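Local coordinates for protein carbonic anhydrase (Geobacillus kaustophilus, PDB 3VNP) that catalyses the reversible hydration of carbon dioxide to hydrogencarbonate as a homotrimeric gamma-class carbonic anhydrase that carries magnesium or zinc in its active site, at residues 84-89 / 101-106; 36-41 / 57-62; 27-32 / 48-53; 93-98 / 107-112; 42-47 / 63-68. All coordinates share one frame; numbering follows the deposited sequence.

Contact 1. Residues 84-89 / 101-106; sequences VILHSA and SIILDR. With MG (magnesium ion), chain E.
Ile-85 pairs with Ile-102 and Leu-86 with Ile-103 where two successive coils of a left-handed parallel beta-helix stack in register. The backbone bonds are regular: Ile-85 N donates to Ser-101 O, Ile-103 N to Ile-85 O, and His-87 N to Ile-103 O at 3.0 Å. Beyond the strands, Arg-106 N reaches Ser-88 O at 2.8 Å.

Apolar contacts lie on both faces of the sheet. Ile-85 and Ile-102 lie side by side, their CD1 atoms 4.1 Å apart, on the face where Met-99 of the second subunit packs against Ile-85. On the other face Leu-86 CD2 presses on Ile-103 CG1 at 3.5 Å, while Ile-103 CG2 meets Ala-89 CB.

The polar contact joins His-87 and Asp-105, whose ring and carboxylate planes stand 71° apart. His-87 ND1 donates to Asp-105 OD1 over 2.8 Å; the oxygen lies in the ring plane and is met on its syn side. Ser-67 OG is a second partner of that oxygen. His-87 NE2 binds the magnesium ion at 2.4 Å, together with His-65 and with His-82 of the second subunit. The carboxylate thus acts as a second-shell group: it would restrain the ring's rotation and, by polarising the imidazole, may strengthen NE2 as a metal ligand.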
# COMPACT_ATOMS: atom_id res chain seq x y z
N VAL A 84 0.49 4.38 -5.08
CA VAL A 84 1.22 5.63 -4.96
C VAL A 84 0.54 6.53 -3.93
O VAL A 84 -0.68 6.49 -3.76
CB VAL A 84 1.30 6.39 -6.31
CG1 VAL A 84 1.67 7.86 -6.07
CG2 VAL A 84 2.34 5.73 -7.20
N ILE A 85 1.34 7.32 -3.24
CA ILE A 85 0.82 8.27 -2.27
C ILE A 85 1.02 9.66 -2.87
O ILE A 85 2.12 10.03 -3.27
CB ILE A 85 1.58 8.20 -0.93
CG1 ILE A 85 1.33 6.86 -0.24
CG2 ILE A 85 1.13 9.35 -0.03
CD1 ILE A 85 2.07 6.69 1.08
N LEU A 86 -0.06 10.42 -2.97
CA LEU A 86 0.01 11.77 -3.50
C LEU A 86 -0.55 12.66 -2.42
O LEU A 86 -1.72 12.55 -2.07
CB LEU A 86 -0.83 11.92 -4.78
CG LEU A 86 -0.39 11.07 -5.97
CD1 LEU A 86 -1.34 11.29 -7.14
CD2 LEU A 86 1.03 11.43 -6.37
N HIS A 87 0.30 13.52 -1.87
CA HIS A 87 -0.13 14.39 -0.80
C HIS A 87 0.04 15.86 -1.16
O HIS A 87 1.16 16.37 -1.20
CB HIS A 87 0.66 14.06 0.46
CG HIS A 87 -0.11 14.26 1.73
ND1 HIS A 87 -0.19 15.48 2.37
CD2 HIS A 87 -0.86 13.40 2.46
CE1 HIS A 87 -0.95 15.36 3.44
NE2 HIS A 87 -1.37 14.11 3.52
N SER A 88 -1.07 16.54 -1.44
CA SER A 88 -1.05 17.95 -1.81
C SER A 88 -0.00 18.18 -2.88
O SER A 88 0.74 19.15 -2.84
CB SER A 88 -0.72 18.82 -0.60
OG SER A 88 -1.82 18.88 0.28
N ALA A 89 0.05 17.26 -3.84
CA ALA A 89 1.02 17.36 -4.92
C ALA A 89 0.37 18.00 -6.13
O ALA A 89 -0.86 18.02 -6.26
CB ALA A 89 1.55 15.98 -5.29
N SER A 101 5.75 5.13 -5.55
CA SER A 101 6.36 6.42 -5.24
C SER A 101 5.55 7.21 -4.23
O SER A 101 4.40 6.87 -3.93
CB SER A 101 6.51 7.26 -6.51
OG SER A 101 7.38 6.63 -7.43
N ILE A 102 6.16 8.27 -3.70
CA ILE A 102 5.50 9.13 -2.74
C ILE A 102 5.81 10.57 -3.13
O ILE A 102 6.98 10.98 -3.14
CB ILE A 102 6.03 8.87 -1.30
CG1 ILE A 102 5.77 7.41 -0.92
CG2 ILE A 102 5.34 9.81 -0.32
CD1 ILE A 102 6.15 7.07 0.52
N ILE A 103 4.78 11.33 -3.49
CA ILE A 103 4.97 12.72 -3.89
C ILE A 103 4.42 13.57 -2.76
O ILE A 103 3.22 13.55 -2.50
CB ILE A 103 4.21 13.03 -5.19
CG1 ILE A 103 4.45 11.91 -6.21
CG2 ILE A 103 4.68 14.36 -5.75
CD1 ILE A 103 5.91 11.68 -6.57
N LEU A 104 5.29 14.32 -2.10
CA LEU A 104 4.84 15.12 -0.98
C LEU A 104 4.40 16.55 -1.28
O LEU A 104 4.49 17.04 -2.40
CB LEU A 104 5.90 15.07 0.12
CG LEU A 104 6.06 13.62 0.61
CD1 LEU A 104 7.17 13.51 1.63
CD2 LEU A 104 4.74 13.13 1.20
N ASP A 105 3.90 17.20 -0.24
CA ASP A 105 3.34 18.54 -0.27
C ASP A 105 4.00 19.68 -1.05
O ASP A 105 5.16 20.03 -0.84
CB ASP A 105 3.09 18.95 1.17
CG ASP A 105 2.29 17.90 1.92
OD1 ASP A 105 1.04 17.95 1.87
OD2 ASP A 105 2.90 16.99 2.52
N ARG A 106 3.20 20.26 -1.95
CA ARG A 106 3.59 21.36 -2.80
C ARG A 106 4.66 20.97 -3.81
O ARG A 106 5.14 21.80 -4.58
CB ARG A 106 4.05 22.55 -1.95
CG ARG A 106 2.98 23.01 -0.98
CD ARG A 106 3.45 24.13 -0.08
NE ARG A 106 3.29 25.44 -0.70
CZ ARG A 106 3.70 26.58 -0.15
NH1 ARG A 106 4.31 26.56 1.03
NH2 ARG A 106 3.50 27.73 -0.78
MG MG E . -2.86 13.10 5.09
O HOH W 1 -3.11 13.56 7.46

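Contact 2. Residues 36-41 / 57-62; sequences SIWFNT and NIQDNS
Ser-36 and Ile-37 lie beside Asn-57 and Ile-58 in neighbouring coils of the left-handed beta-helix, and the corner after each short strand stacks on the next. Ile-58 is gripped at both backbone groups: its N donates to Ser-36 O at 2.9 Å, and its O accepts from Trp-38 N in a nearly straight bond. Further on, Phe-39 O, in the type II turn from Trp-38 to Thr-41, takes Asn-61 N at 2.8 Å.

Thr-41 OG1 works in two directions. It accepts Ser-62 N at 3.2 Å and donates to Trp-38 O from above the carbonyl plane, so that this oxygen, which Thr-41 N also reaches, has two donors. Ser-62 OG in turn gives its proton to Gln-59 O at 2.8 Å and is hydrogen-bonded to Val-84 N of the following coil.

Asp-60 divides its oxygens. OD1 sits at the edge of the Phe-39 ring, 3.5 Å from CD2, with carboxylate and ring nearly coplanar (4°). OD2 forms a salt bridge with Arg-44 of the third subunit and a weak hydrogen bond with His-82 ND1, a group of the metal site. Inside the coil, Ile-37 CD1 abuts Ile-58 CD1 at 3.8 Å, and Ile-58 CG2 touches Thr-41 CG2 at 3.9 Å.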
# COMPACT_ATOMS: atom_id res chain seq x y z
N SER A 36 -9.69 6.87 -14.98
CA SER A 36 -10.00 5.65 -14.26
C SER A 36 -9.30 5.60 -12.90
O SER A 36 -8.10 5.82 -12.81
CB SER A 36 -9.58 4.44 -15.10
OG SER A 36 -8.32 4.67 -15.70
N ILE A 37 -10.09 5.34 -11.86
CA ILE A 37 -9.58 5.24 -10.50
C ILE A 37 -9.65 3.74 -10.20
O ILE A 37 -10.73 3.16 -10.11
CB ILE A 37 -10.48 6.03 -9.52
CG1 ILE A 37 -10.76 7.44 -10.08
CG2 ILE A 37 -9.83 6.11 -8.14
CD1 ILE A 37 -9.54 8.32 -10.24
N TRP A 38 -8.49 3.10 -10.06
CA TRP A 38 -8.47 1.66 -9.85
C TRP A 38 -8.66 1.12 -8.44
O TRP A 38 -8.62 1.86 -7.45
CB TRP A 38 -7.22 1.08 -10.52
CG TRP A 38 -7.23 1.40 -11.97
CD1 TRP A 38 -6.88 2.59 -12.55
CD2 TRP A 38 -7.73 0.58 -13.03
NE1 TRP A 38 -7.14 2.56 -13.90
CE2 TRP A 38 -7.67 1.34 -14.22
CE3 TRP A 38 -8.24 -0.73 -13.09
CZ2 TRP A 38 -8.09 0.84 -15.46
CZ3 TRP A 38 -8.66 -1.23 -14.31
CH2 TRP A 38 -8.58 -0.44 -15.48
N PHE A 39 -8.87 -0.19 -8.38
CA PHE A 39 -9.13 -0.92 -7.15
C PHE A 39 -8.44 -0.48 -5.86
O PHE A 39 -7.23 -0.25 -5.83
CB PHE A 39 -8.87 -2.41 -7.40
CG PHE A 39 -9.74 -2.99 -8.49
CD1 PHE A 39 -11.09 -3.23 -8.27
CD2 PHE A 39 -9.23 -3.21 -9.77
CE1 PHE A 39 -11.93 -3.65 -9.30
CE2 PHE A 39 -10.04 -3.63 -10.80
CZ PHE A 39 -11.40 -3.85 -10.57
N ASN A 40 -9.25 -0.36 -4.81
CA ASN A 40 -8.78 0.00 -3.47
C ASN A 40 -8.19 1.38 -3.28
O ASN A 40 -7.72 1.70 -2.19
CB ASN A 40 -7.79 -1.03 -2.97
CG ASN A 40 -8.39 -2.41 -2.89
OD1 ASN A 40 -9.21 -2.70 -2.02
ND2 ASN A 40 -7.99 -3.27 -3.81
N THR A 41 -8.19 2.21 -4.32
CA THR A 41 -7.65 3.55 -4.18
C THR A 41 -8.52 4.39 -3.24
O THR A 41 -9.74 4.24 -3.22
CB THR A 41 -7.55 4.24 -5.55
OG1 THR A 41 -6.44 3.69 -6.26
CG2 THR A 41 -7.36 5.74 -5.39
N ASN A 57 -5.24 8.20 -15.13
CA ASN A 57 -5.40 6.89 -14.50
C ASN A 57 -4.65 6.86 -13.19
O ASN A 57 -3.46 7.17 -13.13
CB ASN A 57 -4.94 5.73 -15.40
CG ASN A 57 -3.45 5.71 -15.63
OD1 ASN A 57 -2.95 6.23 -16.63
ND2 ASN A 57 -2.72 5.10 -14.69
N ILE A 58 -5.37 6.54 -12.12
CA ILE A 58 -4.81 6.44 -10.79
C ILE A 58 -4.91 4.96 -10.42
O ILE A 58 -5.97 4.48 -10.03
CB ILE A 58 -5.60 7.32 -9.81
CG1 ILE A 58 -5.39 8.79 -10.20
CG2 ILE A 58 -5.15 7.08 -8.37
CD1 ILE A 58 -6.18 9.76 -9.36
N GLN A 59 -3.80 4.26 -10.58
CA GLN A 59 -3.76 2.82 -10.34
C GLN A 59 -3.98 2.31 -8.92
O GLN A 59 -3.94 3.07 -7.94
CB GLN A 59 -2.47 2.25 -10.95
CG GLN A 59 -2.52 2.23 -12.48
CD GLN A 59 -1.19 1.93 -13.12
OE1 GLN A 59 -0.52 0.96 -12.76
NE2 GLN A 59 -0.80 2.76 -14.08
N ASP A 60 -4.23 1.01 -8.85
CA ASP A 60 -4.52 0.24 -7.64
C ASP A 60 -3.84 0.60 -6.33
O ASP A 60 -2.63 0.82 -6.29
CB ASP A 60 -4.27 -1.23 -7.94
CG ASP A 60 -4.78 -1.63 -9.32
OD1 ASP A 60 -5.99 -1.96 -9.45
OD2 ASP A 60 -3.98 -1.60 -10.27
N ASN A 61 -4.63 0.64 -5.27
CA ASN A 61 -4.14 0.93 -3.93
C ASN A 61 -3.43 2.25 -3.70
O ASN A 61 -2.52 2.32 -2.87
CB ASN A 61 -3.20 -0.19 -3.48
CG ASN A 61 -3.93 -1.46 -3.16
OD1 ASN A 61 -4.66 -1.53 -2.17
ND2 ASN A 61 -3.75 -2.47 -4.00
N SER A 62 -3.83 3.30 -4.40
CA SER A 62 -3.18 4.59 -4.18
C SER A 62 -3.90 5.39 -3.11
O SER A 62 -5.06 5.13 -2.77
CB SER A 62 -3.12 5.39 -5.47
OG SER A 62 -2.33 4.71 -6.42

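Contact 3. Residues 27-32 / 48-53; sequences GDVVIG and APTVIG
Val-29 to Ile-31 run alongside Thr-50 to Ile-52 as parallel strands, their axes 4.8 Å apart and only 4° from perfect alignment. Asp-28 O accepts Thr-50 N at 3.1 Å, Val-30 N donates to Thr-50 O, and Val-30 O takes Ile-52 N at 2.8 Å. Gly-32 N closes the series on Ile-52 O at 2.9 Å. Asp-28, at the centre of an inverse gamma turn, marks the corner through which the chain enters its strand.

Equivalent side chains sit above one another. On the buried face Val-29 CG2 meets Thr-50 CB, and Ile-31 CG1 lies 3.8 Å from Ile-52 CD1; Ile-43, from an adjoining wall, packs against both Val-29 and Ile-52. Val-30 and Val-51 occupy the other, more open face. Asp-28 has its CG anti to the backbone N (chi1 -159°), which carries OD2 over the ring of Pro-49, 3.9 Å from its CG. A water lies off the outer face, on the side of Val-30 and Val-51, within reach of Asp-28 OD1 and, at 3.1 Å, of Thr-50 O; which bonds it makes is doubtful.

Such in-register stacking, with Val-29, Thr-50, Ile-31 and Ile-52 turned inward and a corner before each strand, is characteristic of one flat wall of the left-handed parallel beta-helix built by hexapeptide repeats.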
# COMPACT_ATOMS: atom_id res chain seq x y z
N GLY A 27 -15.70 14.12 0.02
CA GLY A 27 -15.61 15.57 -0.05
C GLY A 27 -15.31 16.30 -1.34
O GLY A 27 -15.78 15.96 -2.42
N ASP A 28 -14.51 17.34 -1.19
CA ASP A 28 -14.14 18.23 -2.28
C ASP A 28 -13.25 17.61 -3.35
O ASP A 28 -12.07 17.94 -3.45
CB ASP A 28 -13.45 19.46 -1.69
CG ASP A 28 -13.48 20.64 -2.63
OD1 ASP A 28 -13.62 20.43 -3.85
OD2 ASP A 28 -13.35 21.79 -2.13
N VAL A 29 -13.82 16.73 -4.17
CA VAL A 29 -13.06 16.08 -5.24
C VAL A 29 -13.76 16.24 -6.60
O VAL A 29 -14.99 16.16 -6.70
CB VAL A 29 -12.88 14.56 -4.96
CG1 VAL A 29 -12.11 13.91 -6.08
CG2 VAL A 29 -12.16 14.36 -3.64
N VAL A 30 -12.97 16.47 -7.64
CA VAL A 30 -13.52 16.62 -8.98
C VAL A 30 -12.75 15.69 -9.91
O VAL A 30 -11.53 15.79 -10.01
CB VAL A 30 -13.39 18.08 -9.49
CG1 VAL A 30 -13.92 18.19 -10.91
CG2 VAL A 30 -14.16 19.02 -8.58
N ILE A 31 -13.47 14.78 -10.57
CA ILE A 31 -12.83 13.83 -11.48
C ILE A 31 -13.32 14.02 -12.92
O ILE A 31 -14.52 14.03 -13.19
CB ILE A 31 -13.08 12.38 -11.00
CG1 ILE A 31 -12.34 12.15 -9.68
CG2 ILE A 31 -12.59 11.39 -12.05
CD1 ILE A 31 -12.78 10.91 -8.92
N GLY A 32 -12.36 14.14 -13.83
CA GLY A 32 -12.65 14.36 -15.24
C GLY A 32 -13.14 13.18 -16.06
O GLY A 32 -13.29 12.06 -15.57
N ALA A 48 -8.20 19.82 1.74
CA ALA A 48 -8.11 20.87 0.72
C ALA A 48 -8.66 20.35 -0.60
O ALA A 48 -8.88 19.15 -0.76
CB ALA A 48 -6.66 21.33 0.55
N PRO A 49 -8.89 21.25 -1.56
CA PRO A 49 -9.42 20.89 -2.88
C PRO A 49 -8.60 19.84 -3.62
O PRO A 49 -7.37 19.85 -3.58
CB PRO A 49 -9.43 22.22 -3.62
CG PRO A 49 -9.68 23.20 -2.51
CD PRO A 49 -8.76 22.71 -1.43
N THR A 50 -9.28 18.92 -4.30
CA THR A 50 -8.60 17.90 -5.09
C THR A 50 -9.21 17.94 -6.47
O THR A 50 -10.42 17.77 -6.62
CB THR A 50 -8.80 16.47 -4.52
OG1 THR A 50 -8.34 16.42 -3.17
CG2 THR A 50 -8.03 15.46 -5.35
N VAL A 51 -8.38 18.16 -7.48
CA VAL A 51 -8.86 18.22 -8.86
C VAL A 51 -8.10 17.22 -9.72
O VAL A 51 -6.86 17.22 -9.74
CB VAL A 51 -8.69 19.64 -9.43
CG1 VAL A 51 -9.32 19.74 -10.80
CG2 VAL A 51 -9.33 20.64 -8.49
N ILE A 52 -8.84 16.38 -10.43
CA ILE A 52 -8.26 15.36 -11.30
C ILE A 52 -8.75 15.55 -12.72
O ILE A 52 -9.94 15.45 -13.00
CB ILE A 52 -8.65 13.95 -10.80
CG1 ILE A 52 -8.17 13.76 -9.36
CG2 ILE A 52 -8.03 12.89 -11.71
CD1 ILE A 52 -8.63 12.48 -8.71
N GLY A 53 -7.81 15.82 -13.63
CA GLY A 53 -8.15 16.06 -15.02
C GLY A 53 -8.87 14.95 -15.75
O GLY A 53 -9.47 14.07 -15.12
O HOH W 2 -12.36 20.17 -6.04

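Contact 4. Residues 93-98 / 107-112; sequences KNALIG and AEIGEG
The corner at Lys-93 to Ala-95 lies against the corner at Gly-110 to Gly-112 in the next coil of the left-handed beta-helix, while the touching parts as a whole run 109° apart because the flanking strands 96-97 and 108-109 belong to different walls. One backbone hydrogen bond joins the corners: Gly-112 N donates to Lys-93 O at 2.9 Å, in the carbonyl plane and with an N-H...O angle of 149°. The same oxygen is approached by Glu-111 CA at 3.3 Å in a CA-H...O contact. Glu-111 also lays its CG against Lys-93 O, a position reached because CG is anti to the backbone N (chi1 178°); from there the chain runs outward in extended form. Gly-112 takes a positive phi, a conformation that favours glycine, and Lys-93 and Glu-111 lie on the solvent side of the turn.

Facing the interior, Ile-109 spans two partners with its two branches. Its CG2 rests on Ala-95 CB at 3.9 Å, and that methyl is also 3.7 Å from Gly-110 O. Its CD1 goes to Ile-97, whose side chain it meets at a slant. Ile-103 and Ile-115 touch both isoleucines, placing them in the aliphatic filling of the helix where walls converge. The closest approach between the segments' side chains is there, with Ile-97 CD1 and Ile-109 CD1 meeting tip to tip at 3.4 Å.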
# COMPACT_ATOMS: atom_id res chain seq x y z
N LYS A 93 0.31 18.02 -16.73
CA LYS A 93 -0.13 17.20 -17.85
C LYS A 93 0.87 16.19 -18.39
O LYS A 93 2.05 16.48 -18.56
CB LYS A 93 -0.62 18.09 -19.00
CG LYS A 93 -2.00 18.67 -18.73
CD LYS A 93 -2.54 19.53 -19.88
CE LYS A 93 -3.95 20.05 -19.55
NZ LYS A 93 -4.49 20.99 -20.58
N ASN A 94 0.35 15.00 -18.64
CA ASN A 94 1.11 13.89 -19.21
C ASN A 94 2.28 13.35 -18.41
O ASN A 94 3.05 12.54 -18.92
CB ASN A 94 1.57 14.27 -20.62
CG ASN A 94 0.41 14.55 -21.56
OD1 ASN A 94 -0.58 13.82 -21.57
ND2 ASN A 94 0.53 15.61 -22.35
N ALA A 95 2.43 13.77 -17.16
CA ALA A 95 3.53 13.26 -16.35
C ALA A 95 3.19 11.83 -15.95
O ALA A 95 2.03 11.42 -16.00
CB ALA A 95 3.72 14.13 -15.11
N LEU A 96 4.21 11.06 -15.58
CA LEU A 96 3.97 9.68 -15.17
C LEU A 96 4.62 9.43 -13.81
O LEU A 96 5.81 9.69 -13.61
CB LEU A 96 4.53 8.70 -16.22
CG LEU A 96 4.26 7.22 -15.93
CD1 LEU A 96 4.35 6.41 -17.21
CD2 LEU A 96 5.25 6.72 -14.90
N ILE A 97 3.83 8.91 -12.86
CA ILE A 97 4.34 8.63 -11.53
C ILE A 97 4.54 7.12 -11.34
O ILE A 97 3.57 6.36 -11.30
CB ILE A 97 3.37 9.15 -10.45
CG1 ILE A 97 2.97 10.60 -10.76
CG2 ILE A 97 4.02 9.05 -9.06
CD1 ILE A 97 4.12 11.61 -10.77
N GLY A 98 5.79 6.70 -11.24
CA GLY A 98 6.09 5.29 -11.07
C GLY A 98 5.47 4.66 -9.83
O GLY A 98 5.41 5.27 -8.77
N ALA A 107 5.02 19.70 -3.82
CA ALA A 107 5.99 19.22 -4.78
C ALA A 107 5.32 19.33 -6.14
O ALA A 107 4.21 18.85 -6.32
CB ALA A 107 6.35 17.77 -4.50
N GLU A 108 5.97 20.00 -7.09
CA GLU A 108 5.38 20.14 -8.41
C GLU A 108 6.13 19.29 -9.43
O GLU A 108 7.34 19.41 -9.60
CB GLU A 108 5.38 21.60 -8.84
CG GLU A 108 4.96 21.84 -10.28
CD GLU A 108 4.67 23.31 -10.56
OE1 GLU A 108 5.34 24.17 -9.95
OE2 GLU A 108 3.77 23.60 -11.38
N ILE A 109 5.38 18.43 -10.11
CA ILE A 109 5.97 17.55 -11.10
C ILE A 109 5.64 18.04 -12.50
O ILE A 109 4.51 17.94 -12.97
CB ILE A 109 5.47 16.10 -10.88
CG1 ILE A 109 6.02 15.58 -9.55
CG2 ILE A 109 5.90 15.21 -12.03
CD1 ILE A 109 5.47 14.27 -9.13
N GLY A 110 6.67 18.58 -13.14
CA GLY A 110 6.56 19.14 -14.47
C GLY A 110 5.91 18.29 -15.54
O GLY A 110 5.96 17.06 -15.52
N GLU A 111 5.31 18.98 -16.48
CA GLU A 111 4.63 18.38 -17.62
C GLU A 111 5.51 17.33 -18.31
O GLU A 111 6.69 17.57 -18.58
CB GLU A 111 4.27 19.50 -18.59
CG GLU A 111 3.60 19.07 -19.87
CD GLU A 111 3.49 20.23 -20.85
OE1 GLU A 111 2.98 21.30 -20.44
OE2 GLU A 111 3.90 20.06 -22.02
N GLY A 112 4.93 16.17 -18.60
CA GLY A 112 5.65 15.11 -19.28
C GLY A 112 6.80 14.45 -18.53
O GLY A 112 7.55 13.67 -19.11

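Contact 5. Residues 42-47 / 63-68; sequences VIRGDV and ILHQSP. With MG (magnesium ion), chain E.
His-65 is held between three side chains of 42-47, each meeting its ring differently. Arg-44 lies over one face, its guanidinium tilted 41° to the imidazole and NH2 3.7 Å above the ring plane, offset toward the rim. Asp-46 comes to the edge: its OD2 accepts from His-65 NE2 at 2.8 Å through the syn lone pair, lying in the ring plane while the carboxylate stands 80° to it. Val-47 crosses His-65 at about a right angle and brings CG2 to 3.3 Å from NE2.

Arg-44 and Asp-46 are themselves tied, NH1 to OD1 at 2.7 Å, in a salt bridge. The second subunit adds Asp-60 and Tyr-159 to Arg-44 NH2, and Tyr-166 to Asp-46 OD1.

Gln-66 folds back through a bent chain (chi2 75°) to staple the end of the strand. Its NE2 donates to Arg-44 O at 2.7 Å, and its OE1 takes both Val-47 N and Ala-48 N where the chain turns the corner. Earlier along the segments, strands 42-45 and 63-65 of neighbouring coils run parallel, with Leu-64 N bonded to Val-42 O and Ile-43 lying beside Leu-64.

His-65 ND1 binds the magnesium ion at 2.3 Å, and a water is bound to the metal at 2.4 Å. With NE2 engaged by Asp-46, ND1 is directed at the metal and the ring is likely to be restrained from turning; the second-shell carboxylate may also make the imidazole a better electron donor, though the nearby Arg-44 could temper that effect.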
# COMPACT_ATOMS: atom_id res chain seq x y z
N VAL A 42 -7.87 5.25 -2.46
CA VAL A 42 -8.58 6.12 -1.53
C VAL A 42 -8.31 7.59 -1.85
O VAL A 42 -7.15 8.01 -1.91
CB VAL A 42 -8.16 5.85 -0.06
CG1 VAL A 42 -8.82 6.86 0.88
CG2 VAL A 42 -8.54 4.44 0.33
N ILE A 43 -9.37 8.36 -2.06
CA ILE A 43 -9.26 9.78 -2.37
C ILE A 43 -10.09 10.59 -1.37
O ILE A 43 -11.28 10.83 -1.60
CB ILE A 43 -9.77 10.08 -3.79
CG1 ILE A 43 -9.03 9.21 -4.81
CG2 ILE A 43 -9.54 11.56 -4.12
CD1 ILE A 43 -9.52 9.38 -6.24
N ARG A 44 -9.47 11.00 -0.26
CA ARG A 44 -10.18 11.78 0.75
C ARG A 44 -9.99 13.29 0.57
O ARG A 44 -8.90 13.81 0.77
CB ARG A 44 -9.73 11.37 2.17
CG ARG A 44 -10.37 10.09 2.69
CD ARG A 44 -10.36 10.03 4.21
NE ARG A 44 -9.02 9.86 4.75
CZ ARG A 44 -8.45 10.68 5.63
NH1 ARG A 44 -9.12 11.74 6.08
NH2 ARG A 44 -7.22 10.45 6.07
N GLY A 45 -11.05 13.98 0.17
CA GLY A 45 -10.96 15.42 -0.02
C GLY A 45 -11.54 16.16 1.17
O GLY A 45 -12.52 16.89 1.05
N ASP A 46 -10.93 15.97 2.32
CA ASP A 46 -11.45 16.61 3.51
C ASP A 46 -10.51 17.62 4.16
O ASP A 46 -10.79 18.11 5.24
CB ASP A 46 -11.89 15.53 4.50
CG ASP A 46 -10.79 14.54 4.81
OD1 ASP A 46 -11.10 13.41 5.23
OD2 ASP A 46 -9.60 14.91 4.63
N VAL A 47 -9.40 17.93 3.49
CA VAL A 47 -8.45 18.92 3.99
C VAL A 47 -8.34 20.10 3.03
O VAL A 47 -8.38 21.26 3.45
CB VAL A 47 -7.04 18.31 4.22
CG1 VAL A 47 -6.10 19.38 4.76
CG2 VAL A 47 -7.14 17.16 5.21
N ILE A 63 -3.20 6.37 -2.55
CA ILE A 63 -3.79 7.22 -1.54
C ILE A 63 -3.62 8.68 -1.95
O ILE A 63 -2.50 9.16 -2.16
CB ILE A 63 -3.11 7.03 -0.16
CG1 ILE A 63 -2.96 5.54 0.16
CG2 ILE A 63 -3.93 7.73 0.91
CD1 ILE A 63 -4.27 4.77 0.17
N LEU A 64 -4.74 9.38 -2.08
CA LEU A 64 -4.72 10.79 -2.43
C LEU A 64 -5.30 11.59 -1.27
O LEU A 64 -6.42 11.35 -0.84
CB LEU A 64 -5.52 11.04 -3.72
CG LEU A 64 -4.71 10.84 -5.01
CD1 LEU A 64 -4.15 9.42 -5.06
CD2 LEU A 64 -5.59 11.11 -6.23
N HIS A 65 -4.50 12.52 -0.75
CA HIS A 65 -4.95 13.36 0.35
C HIS A 65 -4.28 14.74 0.27
O HIS A 65 -3.53 15.03 -0.66
CB HIS A 65 -4.62 12.71 1.70
CG HIS A 65 -5.45 13.22 2.84
ND1 HIS A 65 -4.98 13.28 4.13
CD2 HIS A 65 -6.72 13.68 2.88
CE1 HIS A 65 -5.93 13.76 4.92
NE2 HIS A 65 -6.99 14.01 4.18
N GLN A 66 -4.56 15.60 1.25
CA GLN A 66 -3.98 16.93 1.23
C GLN A 66 -3.62 17.44 2.62
O GLN A 66 -4.10 16.93 3.64
CB GLN A 66 -4.96 17.94 0.61
CG GLN A 66 -5.88 17.41 -0.49
CD GLN A 66 -7.01 16.56 0.07
OE1 GLN A 66 -7.59 16.90 1.10
NE2 GLN A 66 -7.32 15.47 -0.60
N SER A 67 -2.74 18.44 2.64
CA SER A 67 -2.34 19.12 3.86
C SER A 67 -3.09 20.47 3.73
O SER A 67 -3.46 20.88 2.61
CB SER A 67 -0.82 19.33 3.90
OG SER A 67 -0.35 20.03 2.76
N PRO A 68 -3.34 21.16 4.85
CA PRO A 68 -4.07 22.44 4.80
C PRO A 68 -3.59 23.45 3.75
O PRO A 68 -2.39 23.63 3.55
CB PRO A 68 -3.93 22.97 6.22
CG PRO A 68 -3.85 21.73 7.04
CD PRO A 68 -2.91 20.87 6.22
MG MG E . -2.86 13.10 5.09
O HOH W 1 -3.11 13.56 7.46

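How the contacts relate
Contacts 1 and 5, with centres 10 Å apart, lie in the same wall of the helix and share the magnesium ion and its water. The two histidine rings meet there at about 90°, and Ser-88 OG reaches Ser-67 N at 2.6 Å between the two contacts. Contact 3 occupies another wall, reached round a corner from contact 5, where Asp-28 N and Gly-45 O are 3.0 Å apart. Contact 2 belongs to the third wall and meets contact 3 inside, Ile-58 CD1 lying 3.7 Å from Ile-52 CD1; Gln-59's side chain comes within about 4 Å of a second magnesium. Contact 4 interleaves with contact 1 along the chain and packs on it, Ile-109 CD1 lying 3.5 Å from Ile-103 CG2.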